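Local atomic coordinates of p-nitrophenyl phosphatase (Pho2) (PDB entry 3QGM), a protein that probably hydrolyses phosphate esters as a metal-dependent phosphatase of the haloacid dehalogenase (HAD) superfamily and binds a calcium ion. Residues A[82-87]-A[146-151]; A[89-94]-A[117-122]; A[212-217]-A[228-233]. One frame throughout, in Å; residues are numbered along the deposited sequence.

Interaction 1: residues A[82-87]-A[146-151]; sequences RFIARE and RYIATN
Arg146 meets Glu87 tip to tip and grips its carboxylate side-on, using one N-H of the guanidinium for each oxygen. Arg146 NE donates to Glu87 OE1 at 2.8 Å, and Arg146 NH2 to the syn lone pair of Glu87 OE2 at 2.7 Å. The pairing is not coplanar: carboxylate and guanidinium are turned 43° from each other, and OE1 is met from above the carboxylate plane. Two bonds nevertheless fix the rotation of both groups. Each chain makes the reach differently: Glu87 is extended beyond CG, whereas Arg146 leaves with CG anti to the backbone N and bends at its second torsion (141°). Glu87 OE1 also bonds to the hydroxyl of Tyr120, a second partner that helps hold the carboxylate.

Beside the salt bridge, the ring of Phe83 brings CZ to 4.1 Å from Arg146 NH2, which lies at the ring edge near its plane, an arrangement unlike a cation-pi stack. On the same ring, Phe83 CE2 lies 4.1 Å from Ile148 CD1. Deeper in, Ile84 CD1 rests 4.0 Å from Ile148 CG1, the two isoleucine chains running alongside in opposite senses. Val122 and Val183 on the flanking strands close around this apolar patch.

Behind these side chains, helix 82-87 runs at 151° to strand 146-149, their axes 10.8 Å apart. A helix lying roughly antiparallel across a parallel sheet is the layered alpha/beta arrangement, here consistent with the C2-type cap domain of NagD-like HAD phosphatases.

Interaction 2: residues A[89-94]-A[117-122]; sequences PNAKVF and EAEYLV
Two neighbouring strands of the parallel sheet in the probable cap domain, 92-95 and 120-123, join here, with short-segment axes 4.9 Å apart and crossing at -37°. Phe94 uses both its backbone groups toward the other strand, as parallel pairing requires: Phe94 N donates to Tyr120 O at 2.9 Å, nearly straight at 174°, and Phe94 O accepts from Val122 N at 2.8 Å. At the entrance to the pair the pattern changes. Lys92 O takes two N-H groups, with Tyr120 N in its carbonyl plane and Glu119 N, 2.8 Å away, above that plane.

Glu119 extends this grip with its side chain. Its chain, straight beyond CG, crosses Lys92 obliquely and brings Glu119 OE2 to 2.8 Å from Lys92 N, which approaches from above the carboxylate plane. The same OE2 receives a water hydrogen bond, and that water also donates to Asn90 O, tying the loop before the strand to the carboxylate. Lys88 makes a salt bridge with the other oxygen, so Glu119 is held at both ends of its carboxylate.

The sheet's two faces are lined differently. Val93 and Tyr120 share the one covered by helix 76-87, where Ile84 packs on Tyr120; the tyrosine ring also meets Ala91, whose CB is 3.7 Å from Tyr120 CE1. Phe94 and Leu121 face helix 131-143, and their chains run alongside each other in the same sense. Phe94 CB touches Ala118 CB at 3.6 Å, and Leu121 CD1 sits in the plane of the phenylalanine ring at its edge, 3.8 Å from Phe94 CD2.

Interaction 3: residues A[212-217]-A[228-233]; sequences DQIDVD and TVLVLT. With CA (calcium ion), chain E.
Asp217 OD2, in the GDxxxxD signature (motif IV of the HAD fold), is held by three donors: two backbone N-H groups and a water. Gln213 N donates to the anti lone pair of Asp217 OD2 at 3.0 Å. Water 3 donates to Asp217 OD2 at 2.8 Å, and the third bond, from the backbone N of Asp212, is weak. The other oxygen, OD1, forms a salt bridge with Lys187, so both ends of the carboxylate are engaged, which would favour its ionised form. Since the same water is a calcium ligand and is also held by Gln213 NE2, Asp217 acts from the second shell, placing a first-shell water instead of touching the ion.

Asp212 is the direct ligand. Its CG lies wedged between the backbone N and C (chi1 71°), and Asp212 OD1 binds the calcium at 2.3 Å. Asp212 OD2 stays off the metal and accepts a bond from Val235 N. Water 2, another calcium ligand, donates to Asp212 OD2 at 2.6 Å, so the carboxylate is steadied from both oxygens. Seven atoms surround the ion: Asp212 OD1, three waters and three others, among them Asp14 OD2 and Asp16 O.

The loop and the start of helix 214-224 rest on strand 228-231 of the same beta-alpha-beta unit without any hydrogen bond between the two segments. Leu230, its CG anti to the backbone N, divides its two methyls between loop and helix. Leu230 CD1 lies against the peptide after the metal ligand, 3.5 Å from Asp212 C, while Leu230 CD2 meets Ile214 CD1 at 3.8 Å, the side chains crossing at about a right angle.

Overall arrangement
Interactions 1 and 2 belong together: their centres are 9 Å apart, and both use the five-stranded parallel sheet, in which strands 120-123 and 146-149 are neighbours. Along the chain interaction 2 falls between the two segments of interaction 1: strand 92-95 follows helix 76-87, and strand 120-123 precedes 146-149. A probable hydrogen bond from Ile148 N to Leu121 O (2.8 Å) links the two contacts directly. Interaction 3 comes later, on the six-stranded sheet; its centre is about 26 Å from that of interaction 1 and about 34 Å from that of interaction 2. The metal ligands sit at strand ends of the six-stranded sheet, whereas interactions 1 and 2 build the probable cap, away from that site.

Interaction 1: residues A[82-87]-A[146-151]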
ATOM      1  N   ARG A  82      14.362  21.184   1.663  1.00 27.61           N
ATOM      2  CA  ARG A  82      15.527  21.851   1.062  1.00 28.74           C
ATOM      3  C   ARG A  82      16.019  21.204  -0.250  1.00 29.01           C
ATOM      4  O   ARG A  82      16.415  21.915  -1.172  1.00 28.74           O
ATOM      5  CB  ARG A  82      16.681  21.900   2.066  1.00 30.71           C
ATOM      6  CG  ARG A  82      16.336  22.650   3.316  1.00 32.69           C
ATOM      7  CD  ARG A  82      16.075  24.128   3.154  1.00 36.30           C
ATOM      8  NE  ARG A  82      15.367  24.624   4.350  1.00 40.05           N
ATOM      9  CZ  ARG A  82      15.307  25.893   4.753  1.00 44.23           C
ATOM     10  NH1 ARG A  82      15.958  26.871   4.084  1.00 43.84           N
ATOM     11  NH2 ARG A  82      14.618  26.183   5.868  1.00 42.82           N
ATOM     12  N   PHE A  83      15.974  19.880  -0.334  1.00 27.18           N
ATOM     13  CA  PHE A  83      16.246  19.185  -1.585  1.00 28.07           C
ATOM     14  C   PHE A  83      15.348  19.730  -2.730  1.00 27.99           C
ATOM     15  O   PHE A  83      15.798  20.016  -3.818  1.00 28.27           O
ATOM     16  CB  PHE A  83      16.073  17.652  -1.397  1.00 28.53           C
ATOM     17  CG  PHE A  83      16.319  16.870  -2.646  1.00 29.14           C
ATOM     18  CD1 PHE A  83      17.572  16.342  -2.915  1.00 34.47           C
ATOM     19  CD2 PHE A  83      15.317  16.724  -3.595  1.00 29.74           C
ATOM     20  CE1 PHE A  83      17.818  15.661  -4.138  1.00 33.39           C
ATOM     21  CE2 PHE A  83      15.533  16.044  -4.786  1.00 30.62           C
ATOM     22  CZ  PHE A  83      16.791  15.526  -5.070  1.00 32.27           C
ATOM     23  N   ILE A  84      14.060  19.869  -2.487  1.00 27.17           N
ATOM     24  CA  ILE A  84      13.178  20.351  -3.518  1.00 26.77           C
ATOM     25  C   ILE A  84      13.462  21.810  -3.905  1.00 28.19           C
ATOM     26  O   ILE A  84      13.479  22.171  -5.087  1.00 27.87           O
ATOM     27  CB  ILE A  84      11.721  20.151  -3.093  1.00 25.34           C
ATOM     28  CG1 ILE A  84      11.491  18.643  -2.866  1.00 25.34           C
ATOM     29  CG2 ILE A  84      10.795  20.733  -4.133  1.00 23.66           C
ATOM     30  CD1 ILE A  84      10.081  18.201  -2.386  1.00 20.11           C
ATOM     31  N   ALA A  85      13.617  22.631  -2.884  1.00 29.44           N
ATOM     32  CA  ALA A  85      13.785  24.069  -3.024  1.00 30.31           C
ATOM     33  C   ALA A  85      15.041  24.399  -3.848  1.00 31.49           C
ATOM     34  O   ALA A  85      15.046  25.339  -4.679  1.00 32.32           O
ATOM     35  CB  ALA A  85      13.884  24.667  -1.646  1.00 30.00           C
ATOM     36  N   ARG A  86      16.110  23.646  -3.597  1.00 32.41           N
ATOM     37  CA  ARG A  86      17.347  23.783  -4.375  1.00 34.01           C
ATOM     38  C   ARG A  86      17.134  23.423  -5.825  1.00 34.35           C
ATOM     39  O   ARG A  86      17.612  24.092  -6.720  1.00 33.83           O
ATOM     40  CB  ARG A  86      18.423  22.891  -3.817  1.00 34.10           C
ATOM     41  CG  ARG A  86      18.940  23.442  -2.564  1.00 36.35           C
ATOM     42  CD  ARG A  86      19.858  22.495  -1.948  1.00 39.38           C
ATOM     43  NE  ARG A  86      20.097  22.836  -0.559  1.00 40.11           N
ATOM     44  CZ  ARG A  86      20.697  22.019   0.290  1.00 43.85           C
ATOM     45  NH1 ARG A  86      21.090  20.811  -0.113  1.00 43.84           N
ATOM     46  NH2 ARG A  86      20.903  22.409   1.539  1.00 45.73           N
ATOM     47  N   GLU A  87      16.398  22.340  -6.033  1.00 33.89           N
ATOM     48  CA  GLU A  87      16.066  21.903  -7.359  1.00 34.58           C
ATOM     49  C   GLU A  87      15.169  22.898  -8.087  1.00 33.86           C
ATOM     50  O   GLU A  87      15.309  23.100  -9.276  1.00 32.91           O
ATOM     51  CB  GLU A  87      15.310  20.561  -7.260  1.00 34.29           C
ATOM     52  CG  GLU A  87      15.885  19.521  -8.082  1.00 36.84           C
ATOM     53  CD  GLU A  87      15.147  18.208  -7.963  1.00 38.43           C
ATOM     54  OE1 GLU A  87      13.900  18.176  -7.958  1.00 35.68           O
ATOM     55  OE2 GLU A  87      15.861  17.207  -7.916  1.00 40.48           O
ATOM     56  N   ARG A 146       7.013  14.770 -10.452  1.00 28.16           N
ATOM     57  CA  ARG A 146       8.191  14.341  -9.740  1.00 28.07           C
ATOM     58  C   ARG A 146       7.766  13.957  -8.323  1.00 27.21           C
ATOM     59  O   ARG A 146       6.993  14.651  -7.697  1.00 27.09           O
ATOM     60  CB  ARG A 146       9.200  15.503  -9.721  1.00 28.57           C
ATOM     61  CG  ARG A 146      10.489  15.242  -8.965  1.00 28.88           C
ATOM     62  CD  ARG A 146      11.653  15.901  -9.768  1.00 32.21           C
ATOM     63  NE  ARG A 146      12.950  15.780  -9.124  1.00 31.03           N
ATOM     64  CZ  ARG A 146      13.783  14.748  -9.294  1.00 33.32           C
ATOM     65  NH1 ARG A 146      13.468  13.730 -10.091  1.00 32.60           N
ATOM     66  NH2 ARG A 146      14.953  14.744  -8.655  1.00 33.38           N
ATOM     67  N   TYR A 147       8.328  12.877  -7.820  1.00 26.60           N
ATOM     68  CA  TYR A 147       7.789  12.184  -6.683  1.00 25.53           C
ATOM     69  C   TYR A 147       8.925  11.956  -5.690  1.00 24.84           C
ATOM     70  O   TYR A 147       9.854  11.198  -5.938  1.00 25.49           O
ATOM     71  CB  TYR A 147       7.109  10.901  -7.209  1.00 26.38           C
ATOM     72  CG  TYR A 147       6.705   9.836  -6.215  1.00 24.67           C
ATOM     73  CD1 TYR A 147       6.618  10.085  -4.846  1.00 22.94           C
ATOM     74  CD2 TYR A 147       6.367   8.577  -6.677  1.00 25.39           C
ATOM     75  CE1 TYR A 147       6.245   9.076  -3.953  1.00 23.76           C
ATOM     76  CE2 TYR A 147       5.999   7.554  -5.801  1.00 27.04           C
ATOM     77  CZ  TYR A 147       5.926   7.807  -4.445  1.00 24.40           C
ATOM     78  OH  TYR A 147       5.591   6.769  -3.611  1.00 25.05           O
ATOM     79  N   ILE A 148       8.839  12.654  -4.562  1.00 24.24           N
ATOM     80  CA  ILE A 148       9.809  12.542  -3.511  1.00 24.95           C
ATOM     81  C   ILE A 148       9.198  11.925  -2.252  1.00 24.13           C
ATOM     82  O   ILE A 148       8.085  12.279  -1.837  1.00 25.05           O
ATOM     83  CB  ILE A 148      10.349  13.930  -3.107  1.00 25.15           C
ATOM     84  CG1 ILE A 148      10.587  14.779  -4.359  1.00 27.75           C
ATOM     85  CG2 ILE A 148      11.655  13.731  -2.319  1.00 23.51           C
ATOM     86  CD1 ILE A 148      11.779  14.337  -5.154  1.00 28.17           C
ATOM     87  N   ALA A 149       9.940  11.060  -1.613  1.00 23.58           N
ATOM     88  CA  ALA A 149       9.519  10.530  -0.313  1.00 23.94           C
ATOM     89  C   ALA A 149      10.538  10.941   0.759  1.00 23.57           C
ATOM     90  O   ALA A 149      11.740  10.966   0.530  1.00 23.44           O
ATOM     91  CB  ALA A 149       9.351   9.017  -0.362  1.00 23.76           C
ATOM     92  N   THR A 150      10.023  11.273   1.930  1.00 22.92           N
ATOM     93  CA  THR A 150      10.825  11.694   3.050  1.00 22.68           C
ATOM     94  C   THR A 150      11.743  10.587   3.540  1.00 23.80           C
ATOM     95  O   THR A 150      12.927  10.808   3.852  1.00 23.88           O
ATOM     96  CB  THR A 150       9.891  12.165   4.205  1.00 23.21           C
ATOM     97  OG1 THR A 150       8.915  11.141   4.493  1.00 24.17           O
ATOM     98  CG2 THR A 150       9.138  13.459   3.827  1.00 19.89           C
ATOM     99  N   ASN A 151      11.203   9.382   3.596  1.00 23.89           N
ATOM    100  CA  ASN A 151      11.931   8.252   4.148  1.00 24.50           C
ATOM    101  C   ASN A 151      11.274   6.935   3.678  1.00 24.61           C
ATOM    102  O   ASN A 151      10.088   6.954   3.317  1.00 24.14           O
ATOM    103  CB  ASN A 151      11.933   8.320   5.691  1.00 24.49           C
ATOM    104  CG  ASN A 151      10.573   8.151   6.290  1.00 23.88           C
ATOM    105  OD1 ASN A 151       9.677   8.967   6.054  1.00 25.07           O
ATOM    106  ND2 ASN A 151      10.419   7.142   7.156  1.00 25.91           N
TER

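Interaction 2: residues A[89-94]-A[117-122]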
ATOM      1  N   PRO A  89      13.290  26.470  -6.931  1.00 32.77           N
ATOM      2  CA  PRO A  89      12.863  27.500  -6.011  1.00 32.57           C
ATOM      3  C   PRO A  89      11.391  27.786  -6.147  1.00 32.62           C
ATOM      4  O   PRO A  89      10.882  27.887  -7.256  1.00 32.43           O
ATOM      5  CB  PRO A  89      13.705  28.703  -6.419  1.00 33.80           C
ATOM      6  CG  PRO A  89      14.998  28.052  -6.954  1.00 33.47           C
ATOM      7  CD  PRO A  89      14.482  26.869  -7.723  1.00 32.92           C
ATOM      8  N   ASN A  90      10.716  27.874  -4.997  1.00 32.23           N
ATOM      9  CA  ASN A  90       9.277  28.115  -4.922  1.00 31.97           C
ATOM     10  C   ASN A  90       8.463  27.096  -5.667  1.00 31.36           C
ATOM     11  O   ASN A  90       7.399  27.421  -6.157  1.00 32.42           O
ATOM     12  CB  ASN A  90       8.919  29.518  -5.425  1.00 33.00           C
ATOM     13  CG  ASN A  90       9.876  30.569  -4.919  1.00 35.46           C
ATOM     14  OD1 ASN A  90      10.465  31.303  -5.713  1.00 41.63           O
ATOM     15  ND2 ASN A  90      10.059  30.644  -3.587  1.00 33.87           N
ATOM     16  N   ALA A  91       8.923  25.865  -5.740  1.00 29.94           N
ATOM     17  CA  ALA A  91       8.130  24.824  -6.413  1.00 30.54           C
ATOM     18  C   ALA A  91       6.762  24.650  -5.733  1.00 29.41           C
ATOM     19  O   ALA A  91       6.633  24.865  -4.517  1.00 29.89           O
ATOM     20  CB  ALA A  91       8.891  23.493  -6.469  1.00 29.11           C
ATOM     21  N   LYS A  92       5.767  24.301  -6.541  1.00 29.28           N
ATOM     22  CA  LYS A  92       4.410  24.013  -6.080  1.00 30.31           C
ATOM     23  C   LYS A  92       4.371  22.513  -5.719  1.00 29.09           C
ATOM     24  O   LYS A  92       4.689  21.650  -6.541  1.00 29.89           O
ATOM     25  CB  LYS A  92       3.360  24.302  -7.169  1.00 31.22           C
ATOM     26  CG  LYS A  92       3.202  25.760  -7.635  1.00 33.82           C
ATOM     27  CD  LYS A  92       2.057  25.790  -8.712  1.00 37.72           C
ATOM     28  CE  LYS A  92       1.885  27.130  -9.358  1.00 40.67           C
ATOM     29  NZ  LYS A  92       3.223  27.682  -9.613  1.00 44.10           N
ATOM     30  N   VAL A  93       4.018  22.235  -4.476  1.00 27.42           N
ATOM     31  CA  VAL A  93       4.064  20.922  -3.898  1.00 26.64           C
ATOM     32  C   VAL A  93       2.705  20.518  -3.306  1.00 26.83           C
ATOM     33  O   VAL A  93       1.948  21.361  -2.782  1.00 27.38           O
ATOM     34  CB  VAL A  93       5.174  20.822  -2.798  1.00 26.99           C
ATOM     35  CG1 VAL A  93       6.517  21.277  -3.325  1.00 27.12           C
ATOM     36  CG2 VAL A  93       4.827  21.640  -1.552  1.00 27.34           C
ATOM     37  N   PHE A  94       2.411  19.223  -3.414  1.00 25.90           N
ATOM     38  CA  PHE A  94       1.310  18.558  -2.715  1.00 25.13           C
ATOM     39  C   PHE A  94       1.945  17.450  -1.884  1.00 24.52           C
ATOM     40  O   PHE A  94       2.819  16.700  -2.369  1.00 24.22           O
ATOM     41  CB  PHE A  94       0.288  18.002  -3.690  1.00 26.56           C
ATOM     42  CG  PHE A  94      -0.695  17.066  -3.045  1.00 27.18           C
ATOM     43  CD1 PHE A  94      -1.786  17.557  -2.371  1.00 30.92           C
ATOM     44  CD2 PHE A  94      -0.469  15.715  -3.043  1.00 25.97           C
ATOM     45  CE1 PHE A  94      -2.671  16.711  -1.753  1.00 30.47           C
ATOM     46  CE2 PHE A  94      -1.328  14.855  -2.409  1.00 29.08           C
ATOM     47  CZ  PHE A  94      -2.445  15.364  -1.751  1.00 30.10           C
ATOM     48  N   GLU A 117      -2.476  20.729  -9.125  1.00 37.14           N
ATOM     49  CA  GLU A 117      -1.648  21.873  -9.521  1.00 37.46           C
ATOM     50  C   GLU A 117      -0.189  21.608  -9.218  1.00 35.75           C
ATOM     51  O   GLU A 117       0.666  22.303  -9.726  1.00 35.16           O
ATOM     52  CB  GLU A 117      -2.068  23.135  -8.742  1.00 38.50           C
ATOM     53  CG  GLU A 117      -3.491  23.635  -9.058  1.00 43.40           C
ATOM     54  CD  GLU A 117      -4.091  24.581  -7.982  1.00 48.64           C
ATOM     55  OE1 GLU A 117      -3.611  24.647  -6.807  1.00 51.30           O
ATOM     56  OE2 GLU A 117      -5.089  25.252  -8.329  1.00 53.86           O
ATOM     57  N   ALA A 118       0.092  20.610  -8.374  1.00 33.54           N
ATOM     58  CA  ALA A 118       1.455  20.365  -7.906  1.00 32.90           C
ATOM     59  C   ALA A 118       2.433  20.047  -9.020  1.00 32.41           C
ATOM     60  O   ALA A 118       2.078  19.334  -9.946  1.00 34.36           O
ATOM     61  CB  ALA A 118       1.456  19.205  -6.893  1.00 31.28           C
ATOM     62  N   GLU A 119       3.665  20.539  -8.904  1.00 31.41           N
ATOM     63  CA  GLU A 119       4.793  20.021  -9.669  1.00 32.50           C
ATOM     64  C   GLU A 119       5.520  18.888  -8.932  1.00 30.37           C
ATOM     65  O   GLU A 119       6.240  18.129  -9.551  1.00 30.62           O
ATOM     66  CB  GLU A 119       5.833  21.101  -9.952  1.00 33.25           C
ATOM     67  CG  GLU A 119       5.288  22.511 -10.078  1.00 39.05           C
ATOM     68  CD  GLU A 119       6.414  23.537  -9.953  1.00 42.59           C
ATOM     69  OE1 GLU A 119       7.498  23.233 -10.520  1.00 49.38           O
ATOM     70  OE2 GLU A 119       6.228  24.584  -9.280  1.00 38.27           O
ATOM     71  N   TYR A 120       5.380  18.821  -7.606  1.00 29.36           N
ATOM     72  CA  TYR A 120       5.998  17.761  -6.819  1.00 27.37           C
ATOM     73  C   TYR A 120       4.953  17.075  -5.949  1.00 26.55           C
ATOM     74  O   TYR A 120       4.116  17.746  -5.305  1.00 26.27           O
ATOM     75  CB  TYR A 120       7.090  18.309  -5.899  1.00 27.75           C
ATOM     76  CG  TYR A 120       8.418  18.686  -6.557  1.00 28.35           C
ATOM     77  CD1 TYR A 120       8.536  19.841  -7.329  1.00 28.99           C
ATOM     78  CD2 TYR A 120       9.559  17.869  -6.404  1.00 32.04           C
ATOM     79  CE1 TYR A 120       9.760  20.169  -7.951  1.00 30.07           C
ATOM     80  CE2 TYR A 120      10.780  18.193  -7.031  1.00 32.15           C
ATOM     81  CZ  TYR A 120      10.859  19.352  -7.783  1.00 32.31           C
ATOM     82  OH  TYR A 120      12.046  19.689  -8.345  1.00 30.93           O
ATOM     83  N   LEU A 121       5.043  15.745  -5.912  1.00 25.01           N
ATOM     84  CA  LEU A 121       4.375  14.942  -4.932  1.00 24.92           C
ATOM     85  C   LEU A 121       5.375  14.606  -3.832  1.00 24.27           C
ATOM     86  O   LEU A 121       6.412  14.028  -4.101  1.00 26.39           O
ATOM     87  CB  LEU A 121       3.816  13.644  -5.607  1.00 25.91           C
ATOM     88  CG  LEU A 121       3.298  12.521  -4.694  1.00 25.83           C
ATOM     89  CD1 LEU A 121       2.155  13.040  -3.765  1.00 24.03           C
ATOM     90  CD2 LEU A 121       2.887  11.221  -5.572  1.00 22.05           C
ATOM     91  N   VAL A 122       5.043  14.952  -2.594  1.00 24.13           N
ATOM     92  CA  VAL A 122       5.886  14.750  -1.435  1.00 24.67           C
ATOM     93  C   VAL A 122       5.175  13.793  -0.464  1.00 24.35           C
ATOM     94  O   VAL A 122       4.118  14.088   0.068  1.00 23.35           O
ATOM     95  CB  VAL A 122       6.216  16.104  -0.758  1.00 25.46           C
ATOM     96  CG1 VAL A 122       7.205  15.939   0.370  1.00 22.91           C
ATOM     97  CG2 VAL A 122       6.767  17.071  -1.810  1.00 23.88           C
TER
HETATM   98  O   HOH W   1       6.800  27.016  -9.105  1.00 44.44           O

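Interaction 3: residues A[212-217]-A[228-233]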
ATOM      1  N   ASP A 212      21.256   2.358  15.471  1.00 27.46           N
ATOM      2  CA  ASP A 212      20.719   1.186  16.146  1.00 28.58           C
ATOM      3  C   ASP A 212      20.117   0.184  15.196  1.00 28.80           C
ATOM      4  O   ASP A 212      19.709  -0.850  15.655  1.00 30.61           O
ATOM      5  CB  ASP A 212      19.691   1.568  17.241  1.00 28.70           C
ATOM      6  CG  ASP A 212      18.372   2.091  16.675  1.00 29.59           C
ATOM      7  OD1 ASP A 212      18.366   2.724  15.604  1.00 26.33           O
ATOM      8  OD2 ASP A 212      17.337   1.893  17.338  1.00 32.95           O
ATOM      9  N   GLN A 213      20.072   0.494  13.894  1.00 29.76           N
ATOM     10  CA  GLN A 213      19.501  -0.389  12.856  1.00 30.28           C
ATOM     11  C   GLN A 213      20.483  -0.699  11.722  1.00 31.33           C
ATOM     12  O   GLN A 213      20.995   0.197  11.018  1.00 30.53           O
ATOM     13  CB  GLN A 213      18.239   0.236  12.264  1.00 30.09           C
ATOM     14  CG  GLN A 213      17.098   0.357  13.248  1.00 29.99           C
ATOM     15  CD  GLN A 213      15.802   0.815  12.582  1.00 31.50           C
ATOM     16  OE1 GLN A 213      14.884   0.032  12.406  1.00 33.13           O
ATOM     17  NE2 GLN A 213      15.718   2.084  12.255  1.00 27.69           N
ATOM     18  N   ILE A 214      20.707  -1.992  11.504  1.00 32.26           N
ATOM     19  CA  ILE A 214      21.631  -2.451  10.461  1.00 32.76           C
ATOM     20  C   ILE A 214      21.144  -2.057   9.099  1.00 33.04           C
ATOM     21  O   ILE A 214      21.887  -1.491   8.295  1.00 34.64           O
ATOM     22  CB  ILE A 214      21.768  -3.927  10.498  1.00 33.82           C
ATOM     23  CG1 ILE A 214      22.275  -4.338  11.882  1.00 36.03           C
ATOM     24  CG2 ILE A 214      22.670  -4.442   9.270  1.00 32.93           C
ATOM     25  CD1 ILE A 214      23.646  -4.884  11.934  1.00 36.18           C
ATOM     26  N   ASP A 215      19.873  -2.312   8.839  1.00 34.74           N
ATOM     27  CA  ASP A 215      19.264  -1.990   7.542  1.00 34.44           C
ATOM     28  C   ASP A 215      18.977  -0.527   7.313  1.00 33.58           C
ATOM     29  O   ASP A 215      18.575  -0.157   6.237  1.00 33.80           O
ATOM     30  CB  ASP A 215      17.944  -2.738   7.375  1.00 35.83           C
ATOM     31  CG  ASP A 215      16.911  -2.336   8.393  1.00 34.52           C
ATOM     32  OD1 ASP A 215      15.742  -2.267   8.018  1.00 35.07           O
ATOM     33  OD2 ASP A 215      17.265  -2.126   9.561  1.00 38.26           O
ATOM     34  N   VAL A 216      19.151   0.314   8.324  1.00 32.26           N
ATOM     35  CA  VAL A 216      18.981   1.734   8.119  1.00 30.24           C
ATOM     36  C   VAL A 216      20.335   2.430   8.249  1.00 30.18           C
ATOM     37  O   VAL A 216      20.866   3.020   7.295  1.00 29.04           O
ATOM     38  CB  VAL A 216      17.930   2.266   9.123  1.00 30.25           C
ATOM     39  CG1 VAL A 216      17.817   3.775   9.070  1.00 25.77           C
ATOM     40  CG2 VAL A 216      16.530   1.560   8.835  1.00 29.28           C
ATOM     41  N   ASP A 217      20.887   2.341   9.441  1.00 29.42           N
ATOM     42  CA  ASP A 217      22.070   3.118   9.790  1.00 30.01           C
ATOM     43  C   ASP A 217      23.344   2.519   9.203  1.00 30.26           C
ATOM     44  O   ASP A 217      24.150   3.244   8.634  1.00 30.04           O
ATOM     45  CB  ASP A 217      22.163   3.215  11.298  1.00 28.84           C
ATOM     46  CG  ASP A 217      20.914   3.838  11.872  1.00 30.21           C
ATOM     47  OD1 ASP A 217      20.739   5.036  11.563  1.00 26.02           O
ATOM     48  OD2 ASP A 217      20.089   3.111  12.515  1.00 26.57           O
ATOM     49  N   THR A 228      31.045   2.272   9.976  1.00 33.98           N
ATOM     50  CA  THR A 228      29.756   2.139  10.603  1.00 33.48           C
ATOM     51  C   THR A 228      29.926   1.541  11.997  1.00 33.09           C
ATOM     52  O   THR A 228      30.773   0.634  12.235  1.00 31.78           O
ATOM     53  CB  THR A 228      28.832   1.198   9.777  1.00 33.42           C
ATOM     54  OG1 THR A 228      29.520  -0.045   9.566  1.00 33.51           O
ATOM     55  CG2 THR A 228      28.451   1.837   8.415  1.00 34.83           C
ATOM     56  N   VAL A 229      29.112   2.071  12.907  1.00 33.04           N
ATOM     57  CA  VAL A 229      29.075   1.652  14.314  1.00 33.47           C
ATOM     58  C   VAL A 229      27.634   1.333  14.694  1.00 32.71           C
ATOM     59  O   VAL A 229      26.743   2.173  14.570  1.00 31.47           O
ATOM     60  CB  VAL A 229      29.541   2.761  15.293  1.00 33.49           C
ATOM     61  CG1 VAL A 229      29.350   2.276  16.707  1.00 33.73           C
ATOM     62  CG2 VAL A 229      31.042   3.185  15.053  1.00 36.05           C
ATOM     63  N   LEU A 230      27.408   0.132  15.186  1.00 32.25           N
ATOM     64  CA  LEU A 230      26.089  -0.231  15.672  1.00 32.16           C
ATOM     65  C   LEU A 230      26.098  -0.221  17.199  1.00 31.71           C
ATOM     66  O   LEU A 230      26.988  -0.797  17.850  1.00 31.23           O
ATOM     67  CB  LEU A 230      25.686  -1.625  15.163  1.00 32.29           C
ATOM     68  CG  LEU A 230      24.279  -2.073  15.589  1.00 33.93           C
ATOM     69  CD1 LEU A 230      23.174  -1.383  14.758  1.00 32.31           C
ATOM     70  CD2 LEU A 230      24.163  -3.577  15.428  1.00 37.07           C
ATOM     71  N   VAL A 231      25.097   0.427  17.776  1.00 31.26           N
ATOM     72  CA  VAL A 231      24.917   0.388  19.218  1.00 30.91           C
ATOM     73  C   VAL A 231      23.697  -0.428  19.541  1.00 31.45           C
ATOM     74  O   VAL A 231      22.807  -0.608  18.710  1.00 30.84           O
ATOM     75  CB  VAL A 231      24.816   1.782  19.885  1.00 31.23           C
ATOM     76  CG1 VAL A 231      26.148   2.513  19.762  1.00 31.82           C
ATOM     77  CG2 VAL A 231      23.628   2.590  19.320  1.00 29.10           C
ATOM     78  N   LEU A 232      23.654  -0.890  20.779  1.00 32.39           N
ATOM     79  CA  LEU A 232      22.664  -1.871  21.200  1.00 33.08           C
ATOM     80  C   LEU A 232      21.653  -1.285  22.219  1.00 32.95           C
ATOM     81  O   LEU A 232      20.981  -2.030  22.919  1.00 33.72           O
ATOM     82  CB  LEU A 232      23.399  -3.111  21.750  1.00 33.30           C
ATOM     83  CG  LEU A 232      24.370  -3.804  20.778  1.00 32.96           C
ATOM     84  CD1 LEU A 232      25.033  -4.990  21.452  1.00 33.44           C
ATOM     85  CD2 LEU A 232      23.693  -4.249  19.456  1.00 26.52           C
ATOM     86  N   THR A 233      21.532   0.031  22.247  1.00 32.14           N
ATOM     87  CA  THR A 233      20.558   0.726  23.099  1.00 32.05           C
ATOM     88  C   THR A 233      19.154   0.837  22.481  1.00 32.33           C
ATOM     89  O   THR A 233      18.254   1.278  23.157  1.00 31.39           O
ATOM     90  CB  THR A 233      21.044   2.139  23.500  1.00 32.16           C
ATOM     91  OG1 THR A 233      21.661   2.791  22.376  1.00 30.68           O
ATOM     92  CG2 THR A 233      22.045   2.036  24.687  1.00 33.81           C
TER
HETATM   93 CA    CA E 503      17.289   4.659  15.097  1.00 26.99          CA
HETATM   94  O   HOH W   2      15.527   3.233  16.002  1.00 26.34           O
HETATM   95  O   HOH W   3      17.564   4.129  13.048  1.00 23.98           O
HETATM   96  O   HOH W   4      15.396   5.813  14.326  1.00 23.87           O